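Long-range contacts in sterol regulatory element-binding protein cleavage-activating protein (Schizosaccharomyces pombe, PDB 4YHC), which escorts the transcription-factor precursor Sre1 for processing at low sterol and oxygen levels, this chain being the escort's WD40 domain, the part that probably interacts with Sre1: residues A[239-245]-A[257-263]; A[269-273]-A[357-362]; A[285-289]-A[301-307]. The protein carries 9 engineered substitutions. One frame throughout, in Å; residues are numbered along the deposited sequence.

Overall arrangement
The three contacts illustrate how successive WD40 sheets are built and joined. Interactions 1 and 3 are both antiparallel hairpins; interaction 2 packs strand 269-278 against a loop of a further sheet. Interactions 1 and 3, with centres about 15 Å apart, meet through side chains: Phe258 packs on Phe289, and Leu260 lies against Tyr302 and Tyr304. Interactions 2 and 3 are closer, about 8 Å between centres, because strands 269-278 and 281-292 are neighbours; Ser286 OG bonds to Ser273 OG and Ser288 OG to Gly361 O, both at 2.7 Å. Interactions 1 and 2 do not touch, nearest atoms about 6 Å apart. Interaction 2 lies nearest the chain's centre, its own centre about 10 Å away.

Interaction 1 of 3, residues A[239-245]-A[257-263]; sequences ARDSGVD and SFTLPPI
At the apolar centre of this hairpin, part of a four-stranded antiparallel WD40 blade, Ile263 (chi1 m, chi2 t) sets its CD1 4.0 Å from Ala239 CB and 4.1 Å from Val244 CG2. Val244 (chi1 t) also packs against Leu260 (m, t), whose side chain continues toward Tyr302 and Tyr304 of the next sheet. Strands 243-245 and 257-259 run antiparallel, their axes 4.6 Å apart at 168°. Val244 and Phe258 form the hydrogen-bonded pair: Val244 N donates to Phe258 O (3.1 Å) and Phe258 N to Val244 O (2.9 Å). Gly243-Thr259 and Asp245-Ser257 are the flanking non-hydrogen-bonded pairs. The ladder gains one further rung where Leu260 N donates to Ser242 O at 3.2 Å. Gly243 is extended at phi 162°, psi -167°; a CB here would fall 2.1 Å from Phe258 O and collide with it. Before it, Arg240 N bonds to Gly243 O at 2.9 Å, closing the tight turn that leads in from strand 235-239. Beyond Leu260 the regular ladder stops but the chains stay close, Pro262 CA 3.2 Å from Asp241 O, and a water links Arg240 O and Pro261 O, 2.7 Å from each. At the polar edge Asp241 pairs with Lys225 and Ser242 bonds to Glu222, both outside the hairpin. Arg240 (p, t, t) arches back over the turn to form a salt bridge with Asp245, NE to OD2 2.9 Å and NH2 to OD1 2.9 Å. Across the strands, Ser257 OG donates to that same Asp245 OD1 in a very short hydrogen bond of 2.5 Å.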
loop_
_atom_site.group_PDB
_atom_site.type_symbol
_atom_site.label_atom_id
_atom_site.label_comp_id
_atom_site.label_asym_id
_atom_site.label_seq_id
_atom_site.Cartn_x
_atom_site.Cartn_y
_atom_site.Cartn_z
ATOM N N ALA A 239 3.409 -6.105 14.471
ATOM C CA ALA A 239 4.396 -5.238 15.021
ATOM C C ALA A 239 4.016 -4.937 16.469
ATOM O O ALA A 239 2.869 -4.737 16.781
ATOM C CB ALA A 239 4.422 -3.944 14.293
ATOM N N ARG A 240 5.005 -4.980 17.340
ATOM C CA ARG A 240 4.794 -4.748 18.794
ATOM C C ARG A 240 5.974 -3.833 19.157
ATOM O O ARG A 240 6.382 -2.986 18.298
ATOM C CB ARG A 240 4.709 -6.078 19.588
ATOM C CG ARG A 240 5.751 -7.127 19.243
ATOM C CD ARG A 240 5.530 -8.475 19.987
ATOM N NE ARG A 240 6.470 -9.459 19.478
ATOM C CZ ARG A 240 7.796 -9.429 19.608
ATOM N NH1 ARG A 240 8.412 -8.534 20.385
ATOM N NH2 ARG A 240 8.532 -10.318 18.941
ATOM N N ASP A 241 6.477 -3.883 20.386
ATOM C CA ASP A 241 7.434 -2.838 20.836
ATOM C C ASP A 241 8.885 -3.229 20.785
ATOM O O ASP A 241 9.722 -2.367 20.813
ATOM C CB ASP A 241 7.013 -2.311 22.222
ATOM C CG ASP A 241 6.072 -1.055 22.114
ATOM O OD1 ASP A 241 6.117 -0.293 21.101
ATOM O OD2 ASP A 241 5.276 -0.855 23.012
ATOM N N SER A 242 9.217 -4.519 20.768
ATOM C CA SER A 242 10.613 -4.953 20.545
ATOM C C SER A 242 10.766 -5.819 19.307
ATOM O O SER A 242 11.804 -6.482 19.087
ATOM C CB SER A 242 11.209 -5.698 21.764
ATOM O OG SER A 242 10.465 -6.872 22.053
ATOM N N GLY A 243 9.774 -5.770 18.429
ATOM C CA GLY A 243 9.904 -6.463 17.139
ATOM C C GLY A 243 8.627 -6.721 16.363
ATOM O O GLY A 243 7.584 -6.123 16.640
ATOM N N VAL A 244 8.757 -7.586 15.348
ATOM C CA VAL A 244 7.651 -7.926 14.510
ATOM C C VAL A 244 7.615 -9.431 14.353
ATOM O O VAL A 244 8.614 -10.019 13.955
ATOM C CB VAL A 244 7.754 -7.331 13.106
ATOM C CG1 VAL A 244 6.473 -7.670 12.330
ATOM C CG2 VAL A 244 7.885 -5.828 13.162
ATOM N N ASP A 245 6.446 -10.021 14.626
ATOM C CA ASP A 245 6.226 -11.461 14.406
ATOM C C ASP A 245 5.600 -11.720 13.031
ATOM O O ASP A 245 4.584 -11.042 12.654
ATOM C CB ASP A 245 5.325 -11.982 15.490
ATOM C CG ASP A 245 5.955 -11.795 16.872
ATOM O OD1 ASP A 245 7.184 -11.933 17.016
ATOM O OD2 ASP A 245 5.234 -11.487 17.789
ATOM N N SER A 257 10.585 -13.933 14.476
ATOM C CA SER A 257 10.436 -12.661 15.154
ATOM C C SER A 257 11.622 -11.866 14.807
ATOM O O SER A 257 12.757 -12.314 14.986
ATOM C CB SER A 257 10.331 -12.833 16.662
ATOM O OG SER A 257 9.134 -13.544 16.883
ATOM N N PHE A 258 11.378 -10.736 14.171
ATOM C CA PHE A 258 12.430 -9.812 13.822
ATOM C C PHE A 258 12.604 -8.914 15.048
ATOM O O PHE A 258 11.652 -8.662 15.721
ATOM C CB PHE A 258 12.038 -8.935 12.595
ATOM C CG PHE A 258 11.925 -9.715 11.285
ATOM C CD1 PHE A 258 10.806 -10.442 10.997
ATOM C CD2 PHE A 258 12.940 -9.699 10.375
ATOM C CE1 PHE A 258 10.674 -11.129 9.788
ATOM C CE2 PHE A 258 12.811 -10.353 9.158
ATOM C CZ PHE A 258 11.695 -11.098 8.891
ATOM N N THR A 259 13.814 -8.420 15.300
ATOM C CA THR A 259 14.057 -7.517 16.433
ATOM C C THR A 259 14.076 -6.088 15.944
ATOM O O THR A 259 14.825 -5.779 15.030
ATOM C CB THR A 259 15.425 -7.832 17.108
ATOM O OG1 THR A 259 15.425 -9.202 17.493
ATOM C CG2 THR A 259 15.594 -7.008 18.385
ATOM N N LEU A 260 13.182 -5.263 16.502
ATOM C CA LEU A 260 13.023 -3.861 16.116
ATOM C C LEU A 260 12.898 -2.982 17.342
ATOM O O LEU A 260 12.524 -3.436 18.414
ATOM C CB LEU A 260 11.755 -3.635 15.231
ATOM C CG LEU A 260 11.917 -4.283 13.844
ATOM C CD1 LEU A 260 10.576 -4.178 13.126
ATOM C CD2 LEU A 260 13.027 -3.670 12.981
ATOM N N PRO A 261 13.113 -1.707 17.164
ATOM C CA PRO A 261 12.770 -0.767 18.235
ATOM C C PRO A 261 11.294 -0.509 18.243
ATOM O O PRO A 261 10.551 -1.053 17.373
ATOM C CB PRO A 261 13.568 0.478 17.870
ATOM C CG PRO A 261 13.744 0.415 16.424
ATOM C CD PRO A 261 13.800 -1.040 16.024
ATOM N N PRO A 262 10.838 0.265 19.236
ATOM C CA PRO A 262 9.468 0.511 19.420
ATOM C C PRO A 262 8.902 1.224 18.209
ATOM O O PRO A 262 9.524 2.130 17.699
ATOM C CB PRO A 262 9.440 1.449 20.627
ATOM C CG PRO A 262 10.707 1.156 21.371
ATOM C CD PRO A 262 11.682 0.848 20.341
ATOM N N ILE A 263 7.713 0.824 17.806
ATOM C CA ILE A 263 7.106 1.252 16.523
ATOM C C ILE A 263 5.895 2.074 16.859
ATOM O O ILE A 263 5.106 1.739 17.728
ATOM C CB ILE A 263 6.757 0.007 15.681
ATOM C CG1 ILE A 263 8.038 -0.561 15.107
ATOM C CG2 ILE A 263 5.730 0.288 14.546
ATOM C CD1 ILE A 263 7.870 -1.967 14.594
HETATM O O HOH W 1 8.953 -3.268 17.513
#

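Interaction 2 of 3, residues A[269-273]-A[357-362]; sequences SVGVS and MSSDGL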
loop_
_atom_site.group_PDB
_atom_site.type_symbol
_atom_site.label_atom_id
_atom_site.label_comp_id
_atom_site.label_asym_id
_atom_site.label_seq_id
_atom_site.Cartn_x
_atom_site.Cartn_y
_atom_site.Cartn_z
ATOM N N SER A 269 4.912 -0.727 7.450
ATOM C CA SER A 269 4.606 -1.451 6.218
ATOM C C SER A 269 5.779 -2.335 5.832
ATOM O O SER A 269 6.902 -2.232 6.428
ATOM C CB SER A 269 4.190 -0.494 5.099
ATOM O OG SER A 269 5.240 0.346 4.835
ATOM N N VAL A 270 5.517 -3.229 4.862
ATOM C CA VAL A 270 6.520 -4.200 4.436
ATOM C C VAL A 270 6.584 -4.254 2.950
ATOM O O VAL A 270 5.565 -4.237 2.314
ATOM C CB VAL A 270 6.197 -5.614 4.942
ATOM C CG1 VAL A 270 7.276 -6.665 4.531
ATOM C CG2 VAL A 270 5.981 -5.579 6.424
ATOM N N GLY A 271 7.746 -4.360 2.383
ATOM C CA GLY A 271 7.797 -4.795 0.947
ATOM C C GLY A 271 8.789 -5.941 0.824
ATOM O O GLY A 271 9.749 -6.011 1.615
ATOM N N VAL A 272 8.553 -6.851 -0.112
ATOM C CA VAL A 272 9.486 -7.928 -0.435
ATOM C C VAL A 272 9.808 -7.952 -1.956
ATOM O O VAL A 272 8.993 -7.527 -2.822
ATOM C CB VAL A 272 8.975 -9.297 0.053
ATOM C CG1 VAL A 272 8.752 -9.340 1.570
ATOM C CG2 VAL A 272 7.668 -9.640 -0.640
ATOM N N SER A 273 11.019 -8.393 -2.285
ATOM C CA SER A 273 11.518 -8.324 -3.632
ATOM C C SER A 273 11.608 -9.654 -4.345
ATOM O O SER A 273 11.812 -10.693 -3.734
ATOM C CB SER A 273 12.840 -7.579 -3.692
ATOM O OG SER A 273 13.911 -8.395 -3.229
ATOM N N MET A 357 8.950 4.050 0.311
ATOM C CA MET A 357 9.624 2.981 -0.453
ATOM C C MET A 357 8.776 2.410 -1.584
ATOM O O MET A 357 7.539 2.407 -1.526
ATOM C CB MET A 357 10.128 1.882 0.448
ATOM C CG MET A 357 9.093 1.016 1.122
ATOM S SD MET A 357 9.922 -0.147 2.269
ATOM C CE MET A 357 8.550 -1.007 2.860
ATOM N N SER A 358 9.449 1.911 -2.576
ATOM C CA SER A 358 8.798 1.219 -3.661
ATOM C C SER A 358 8.082 -0.038 -3.203
ATOM O O SER A 358 8.323 -0.539 -2.083
ATOM C CB SER A 358 9.823 0.892 -4.732
ATOM O OG SER A 358 10.773 -0.008 -4.233
ATOM N N SER A 359 7.198 -0.589 -4.069
ATOM C CA SER A 359 6.331 -1.666 -3.576
ATOM C C SER A 359 7.076 -2.953 -3.223
ATOM O O SER A 359 6.578 -3.768 -2.424
ATOM C CB SER A 359 5.240 -1.969 -4.631
ATOM O OG SER A 359 5.893 -2.195 -5.855
ATOM N N ASP A 360 8.264 -3.172 -3.788
ATOM C CA ASP A 360 9.088 -4.312 -3.362
ATOM C C ASP A 360 10.151 -3.988 -2.266
ATOM O O ASP A 360 10.900 -4.838 -1.907
ATOM C CB ASP A 360 9.777 -5.029 -4.531
ATOM C CG ASP A 360 10.733 -4.170 -5.234
ATOM O OD1 ASP A 360 10.906 -3.012 -4.779
ATOM O OD2 ASP A 360 11.356 -4.630 -6.208
ATOM N N GLY A 361 10.135 -2.794 -1.730
ATOM C CA GLY A 361 11.074 -2.365 -0.722
ATOM C C GLY A 361 12.506 -2.112 -1.186
ATOM O O GLY A 361 13.413 -1.944 -0.375
ATOM N N LEU A 362 12.762 -2.184 -2.473
ATOM C CA LEU A 362 14.128 -2.057 -2.948
ATOM C C LEU A 362 14.652 -0.605 -3.070
ATOM O O LEU A 362 15.870 -0.392 -3.024
ATOM C CB LEU A 362 14.322 -2.741 -4.325
ATOM C CG LEU A 362 14.368 -4.262 -4.282
ATOM C CD1 LEU A 362 14.626 -4.801 -5.702
ATOM C CD2 LEU A 362 15.477 -4.717 -3.352
HETATM O O HOH W 2 6.025 -6.173 -1.512
#
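Met357, at the end of strand 354-357, extends its side chain to strand 269-278 and rests CE 3.5 Å from Gly271 N, beside the backbone. Ser358 then opens a type I turn, closed by Gly361 N donating to Ser358 O (2.9 Å). Ser359 turns its carbonyl toward the strand: a water accepts from Val272 N (3.0 Å) and donates to Ser359 O (2.6 Å). Asp360 follows, with CB 3.1 Å from Val272 O; its OD1 accepts a hydrogen bond from Leu362 N at 3.1 Å, an Asx turn. Gly361, at positive phi, lies opposite Gly271, CA to CA 4.4 Å; a CB on Gly271 would clash with Gly361 N. Leu362 completes the contact with CG 3.7 Å from Ser273 CB. The loop belongs to the sheet that follows in the domain, so the contact joins adjacent blades. With no direct hydrogen bond between the segments, it depends on close packing, backbone CH...O contact and one bridging water.

Interaction 3 of 3, residues A[285-289]-A[301-307]; sequences SSISF and YYYYGNE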
loop_
_atom_site.group_PDB
_atom_site.type_symbol
_atom_site.label_atom_id
_atom_site.label_comp_id
_atom_site.label_asym_id
_atom_site.label_seq_id
_atom_site.Cartn_x
_atom_site.Cartn_y
_atom_site.Cartn_z
ATOM N N SER A 285 13.987 -12.278 -2.557
ATOM C CA SER A 285 15.390 -11.960 -2.495
ATOM C C SER A 285 15.713 -11.051 -1.287
ATOM O O SER A 285 16.877 -10.989 -0.898
ATOM C CB SER A 285 15.852 -11.197 -3.741
ATOM O OG SER A 285 15.719 -11.984 -4.912
ATOM N N SER A 286 14.711 -10.368 -0.741
ATOM C CA SER A 286 14.906 -9.349 0.360
ATOM C C SER A 286 13.616 -8.973 1.010
ATOM O O SER A 286 12.545 -9.219 0.415
ATOM C CB SER A 286 15.617 -8.079 -0.066
ATOM O OG SER A 286 14.890 -7.288 -0.996
ATOM N N ILE A 287 13.694 -8.454 2.248
ATOM C CA ILE A 287 12.505 -7.971 2.946
ATOM C C ILE A 287 12.871 -6.592 3.444
ATOM O O ILE A 287 13.985 -6.413 3.999
ATOM C CB ILE A 287 12.185 -8.843 4.160
ATOM C CG1 ILE A 287 12.189 -10.307 3.794
ATOM C CG2 ILE A 287 10.853 -8.429 4.805
ATOM C CD1 ILE A 287 11.997 -11.238 4.991
ATOM N N SER A 288 11.934 -5.656 3.366
ATOM C CA SER A 288 12.141 -4.265 3.833
ATOM C C SER A 288 10.968 -3.889 4.676
ATOM O O SER A 288 9.769 -4.170 4.304
ATOM C CB SER A 288 12.188 -3.282 2.705
ATOM O OG SER A 288 13.241 -3.489 1.809
ATOM N N PHE A 289 11.277 -3.228 5.799
ATOM C CA PHE A 289 10.249 -2.679 6.715
ATOM C C PHE A 289 10.397 -1.170 6.702
ATOM O O PHE A 289 11.540 -0.667 6.643
ATOM C CB PHE A 289 10.424 -3.105 8.180
ATOM C CG PHE A 289 10.373 -4.552 8.435
ATOM C CD1 PHE A 289 9.491 -5.387 7.739
ATOM C CD2 PHE A 289 11.143 -5.120 9.404
ATOM C CE1 PHE A 289 9.425 -6.754 7.988
ATOM C CE2 PHE A 289 11.067 -6.483 9.662
ATOM C CZ PHE A 289 10.229 -7.314 8.905
ATOM N N TYR A 301 13.903 2.739 7.728
ATOM C CA TYR A 301 13.822 1.645 6.734
ATOM C C TYR A 301 14.838 0.596 7.092
ATOM O O TYR A 301 16.021 0.890 7.235
ATOM C CB TYR A 301 14.065 2.169 5.330
ATOM C CG TYR A 301 13.024 3.156 4.895
ATOM C CD1 TYR A 301 13.130 4.505 5.226
ATOM C CD2 TYR A 301 11.938 2.728 4.115
ATOM C CE1 TYR A 301 12.171 5.421 4.820
ATOM C CE2 TYR A 301 10.977 3.618 3.715
ATOM C CZ TYR A 301 11.104 4.975 4.041
ATOM O OH TYR A 301 10.108 5.800 3.683
ATOM N N TYR A 302 14.346 -0.602 7.403
ATOM C CA TYR A 302 15.195 -1.730 7.656
ATOM C C TYR A 302 15.093 -2.647 6.446
ATOM O O TYR A 302 13.949 -2.991 6.005
ATOM C CB TYR A 302 14.713 -2.474 8.883
ATOM C CG TYR A 302 15.133 -1.917 10.207
ATOM C CD1 TYR A 302 14.916 -0.596 10.529
ATOM C CD2 TYR A 302 15.700 -2.744 11.168
ATOM C CE1 TYR A 302 15.259 -0.091 11.775
ATOM C CE2 TYR A 302 16.079 -2.248 12.420
ATOM C CZ TYR A 302 15.845 -0.922 12.704
ATOM O OH TYR A 302 16.140 -0.484 13.922
ATOM N N TYR A 303 16.234 -2.959 5.892
ATOM C CA TYR A 303 16.389 -3.819 4.724
ATOM C C TYR A 303 17.184 -5.069 5.110
ATOM O O TYR A 303 18.330 -4.978 5.685
ATOM C CB TYR A 303 17.129 -3.052 3.623
ATOM C CG TYR A 303 17.489 -3.898 2.431
ATOM C CD1 TYR A 303 16.539 -4.163 1.409
ATOM C CD2 TYR A 303 18.764 -4.428 2.290
ATOM C CE1 TYR A 303 16.876 -4.949 0.300
ATOM C CE2 TYR A 303 19.118 -5.189 1.191
ATOM C CZ TYR A 303 18.163 -5.425 0.191
ATOM O OH TYR A 303 18.511 -6.210 -0.870
ATOM N N TYR A 304 16.604 -6.230 4.825
ATOM C CA TYR A 304 17.237 -7.511 5.107
ATOM C C TYR A 304 17.517 -8.270 3.818
ATOM O O TYR A 304 16.621 -8.460 3.000
ATOM C CB TYR A 304 16.342 -8.377 5.995
ATOM C CG TYR A 304 15.866 -7.723 7.269
ATOM C CD1 TYR A 304 14.691 -6.992 7.296
ATOM C CD2 TYR A 304 16.582 -7.854 8.449
ATOM C CE1 TYR A 304 14.246 -6.399 8.460
ATOM C CE2 TYR A 304 16.145 -7.265 9.619
ATOM C CZ TYR A 304 14.976 -6.539 9.617
ATOM O OH TYR A 304 14.534 -5.951 10.775
ATOM N N GLY A 305 18.755 -8.714 3.643
ATOM C CA GLY A 305 19.091 -9.555 2.510
ATOM C C GLY A 305 20.409 -9.260 1.828
ATOM O O GLY A 305 20.935 -8.152 1.905
ATOM N N ASN A 306 20.938 -10.271 1.149
ATOM C CA ASN A 306 22.137 -10.121 0.339
ATOM C C ASN A 306 21.757 -9.738 -1.085
ATOM O O ASN A 306 22.621 -9.468 -1.916
ATOM C CB ASN A 306 22.952 -11.414 0.339
ATOM C CG ASN A 306 23.160 -11.972 1.731
ATOM O OD1 ASN A 306 22.502 -11.557 2.683
ATOM N ND2 ASN A 306 24.084 -12.917 1.858
ATOM N N GLU A 307 20.452 -9.721 -1.350
ATOM C CA GLU A 307 19.903 -9.300 -2.639
ATOM C C GLU A 307 19.830 -10.423 -3.675
ATOM O O GLU A 307 20.368 -11.512 -3.470
ATOM C CB GLU A 307 20.673 -8.101 -3.198
ATOM C CG GLU A 307 20.188 -7.618 -4.558
ATOM C CD GLU A 307 18.688 -7.393 -4.607
ATOM O OE1 GLU A 307 18.184 -6.995 -5.676
ATOM O OE2 GLU A 307 18.012 -7.613 -3.581
HETATM O O HOH W 3 18.844 -12.688 0.154
#
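Small residues facing large ones shape this antiparallel hairpin of strands 281-292 and 299-304. On one face Ser286 and Ser288 form a shallow hollow, and the Tyr303 ring (chi1 t) fits into it: CE1 is 3.3 Å from Ser286 OG, and CD1, at the ring edge, is 3.4 Å from Ser288 OG. The other face is built of bulk. Tyr304 presents its ring edge to the face of Phe289 in an offset edge-to-face pair, centroids 5.3 Å apart and planes at 67°, while Ile287 CB approaches Tyr304 CD1 at 4.4 Å. Phe258 of the preceding blade packs on both rings, and Val270 adds to the layer. Beneath these side chains the axes of strands 286-289 and 301-304 come within 4.6 Å, at 168°, and the backbones are joined by four hydrogen bonds: Ile287 N to Tyr304 O (3.0 Å), Tyr304 N to Ile287 O (2.8 Å), Phe289 N to Tyr302 O (2.7 Å) and Tyr302 N to Phe289 O (2.9 Å). Where the ladder ends, Gly305 passes close to Ser286; a CB there would be tight against Ser286 CB and Ser285 O. The chemistry is thus divided by face: aromatic and aliphatic packing joins blades on the Phe289 side, whereas on the other side Ser286 and Ser288 bond to Ser273 and Gly361, so the residues that accommodate the Tyr303 ring also tie the hairpin to its surroundings.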